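PmoF1 (Methylocystis sp. ATCC 49242, PDB 6P1E) binds copper(II) through its PCu(A)C domain and probably serves as a copper chaperone in a methane-oxidizing bacterium. Local coordinates at residues 70-74 with 75-79. Residues are numbered along the deposited sequence; the frame is centred on the assembly and turned at random.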
loop_
_atom_site.group_PDB
_atom_site.type_symbol
_atom_site.label_atom_id
_atom_site.label_comp_id
_atom_site.label_asym_id
_atom_site.label_seq_id
_atom_site.Cartn_x
_atom_site.Cartn_y
_atom_site.Cartn_z
ATOM N N LEU B 70 -15.614 6.789 3.980
ATOM C CA LEU B 70 -16.142 6.671 5.331
ATOM C C LEU B 70 -15.111 5.993 6.227
ATOM O O LEU B 70 -14.483 5.009 5.835
ATOM C CB LEU B 70 -17.457 5.893 5.324
ATOM C CG LEU B 70 -18.538 6.441 4.383
ATOM C CD1 LEU B 70 -19.832 5.658 4.538
ATOM C CD2 LEU B 70 -18.786 7.927 4.615
ATOM N N LEU B 71 -14.948 6.532 7.430
ATOM C CA LEU B 71 -13.940 6.058 8.373
ATOM C C LEU B 71 -14.593 5.693 9.702
ATOM O O LEU B 71 -14.626 6.505 10.628
ATOM C CB LEU B 71 -12.859 7.122 8.579
ATOM C CG LEU B 71 -12.140 7.548 7.297
ATOM C CD1 LEU B 71 -11.333 8.814 7.521
ATOM C CD2 LEU B 71 -11.248 6.424 6.789
ATOM N N PRO B 72 -15.133 4.469 9.796
ATOM C CA PRO B 72 -15.774 4.034 11.040
ATOM C C PRO B 72 -14.799 4.033 12.212
ATOM O O PRO B 72 -13.594 3.883 12.001
ATOM C CB PRO B 72 -16.242 2.610 10.720
ATOM C CG PRO B 72 -16.296 2.537 9.236
ATOM C CD PRO B 72 -15.218 3.445 8.742
ATOM N N PRO B 73 -15.310 4.204 13.440
ATOM C CA PRO B 73 -14.431 4.227 14.612
ATOM C C PRO B 73 -13.716 2.898 14.819
ATOM O O PRO B 73 -14.285 1.845 14.526
ATOM C CB PRO B 73 -15.391 4.520 15.771
ATOM C CG PRO B 73 -16.728 4.090 15.284
ATOM C CD PRO B 73 -16.731 4.334 13.809
ATOM N N LYS B 74 -12.478 2.958 15.301
ATOM C CA LYS B 74 -11.718 1.764 15.646
ATOM C C LYS B 74 -11.614 0.801 14.470
ATOM O O LYS B 74 -11.650 -0.420 14.645
ATOM C CB LYS B 74 -12.352 1.068 16.853
ATOM C CG LYS B 74 -12.442 1.955 18.086
ATOM C CD LYS B 74 -11.067 2.418 18.550
ATOM C CE LYS B 74 -11.141 3.153 19.877
ATOM N NZ LYS B 74 -9.798 3.573 20.364
ATOM N N GLN B 75 -11.504 1.368 13.274
ATOM C CA GLN B 75 -11.321 0.592 12.055
ATOM C C GLN B 75 -10.309 1.262 11.148
ATOM O O GLN B 75 -10.006 2.447 11.297
ATOM C CB GLN B 75 -12.645 0.406 11.308
ATOM C CG GLN B 75 -13.619 -0.535 11.997
ATOM C CD GLN B 75 -14.734 -0.992 11.074
ATOM O OE1 GLN B 75 -14.489 -1.374 9.929
ATOM N NE2 GLN B 75 -15.963 -0.965 11.571
ATOM N N LYS B 76 -9.788 0.486 10.207
ATOM C CA LYS B 76 -8.861 0.991 9.212
ATOM C C LYS B 76 -9.462 0.775 7.832
ATOM O O LYS B 76 -10.224 -0.170 7.622
ATOM C CB LYS B 76 -7.510 0.290 9.332
ATOM C CG LYS B 76 -7.595 -1.215 9.137
ATOM C CD LYS B 76 -6.579 -1.963 9.984
ATOM C CE LYS B 76 -6.837 -3.466 9.939
ATOM N NZ LYS B 76 -5.644 -4.283 10.303
ATOM N N ILE B 77 -9.122 1.662 6.903
ATOM C CA ILE B 77 -9.596 1.578 5.528
ATOM C C ILE B 77 -8.409 1.640 4.582
ATOM O O ILE B 77 -7.524 2.485 4.735
ATOM C CB ILE B 77 -10.582 2.713 5.180
ATOM C CG1 ILE B 77 -11.771 2.713 6.148
ATOM C CG2 ILE B 77 -11.062 2.585 3.735
ATOM C CD1 ILE B 77 -12.652 1.472 6.070
ATOM N N THR B 78 -8.408 0.746 3.601
ATOM C CA THR B 78 -7.373 0.719 2.577
ATOM C C THR B 78 -7.825 1.365 1.291
ATOM O O THR B 78 -8.837 0.965 0.711
ATOM C CB THR B 78 -6.958 -0.710 2.232
ATOM O OG1 THR B 78 -6.733 -1.444 3.433
ATOM C CG2 THR B 78 -5.701 -0.724 1.372
ATOM N N LEU B 79 -7.069 2.360 0.848
ATOM C CA LEU B 79 -7.185 2.848 -0.515
ATOM C C LEU B 79 -6.054 2.200 -1.300
ATOM O O LEU B 79 -4.882 2.460 -1.031
ATOM C CB LEU B 79 -7.106 4.374 -0.588
ATOM C CG LEU B 79 -8.046 5.162 0.332
ATOM C CD1 LEU B 79 -7.965 6.651 0.009
ATOM C CD2 LEU B 79 -9.482 4.664 0.251
HETATM O O HOH W 1 -12.056 3.759 9.577
HETATM O O HOH W 2 -16.680 0.609 14.009
#
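Leu71 and Ile77 flank a type II beta turn from Pro72 to Gln75, their CA atoms 6.9 Å apart. The turn links strand 69-71 to strand 75-91 in the beta fold of the PCu(A)C domain. The two strands pair with different neighbours: Leu71 makes backbone hydrogen bonds with Asp41, Gln75 with Asn35 and Ile77 with Ile33. The two arms meet through side chains and two waters. Ile77 points toward the first arm. Its CG1 lies anti to the carbonyl carbon (chi1 -57°), which brings Ile77 CG1 into apolar contact with Leu71 CD2 at 3.8 Å. The same Ile77 CG1 comes within 3.6 Å of the backbone oxygen Leu70 O. Ile77 CD1 lies 4.2 Å from Pro72 CD, the two side chains crossing at about a right angle. Cutting Ile77 back to an alanine is likely to open a gap beside Leu71 CD2 and the Pro72 ring. Nearer the turn, the Gln75 chain runs extended beyond CG, and its amide NE2 comes to 3.7 Å from Pro72 CB. Lys74 NZ hydrogen-bonds to Asn36 O. One water donates to Pro72 O and, weakly, to Gln75 O. A second water accepts from Gln75 NE2 at 3.0 Å and donates to Pro73 O at 2.7 Å.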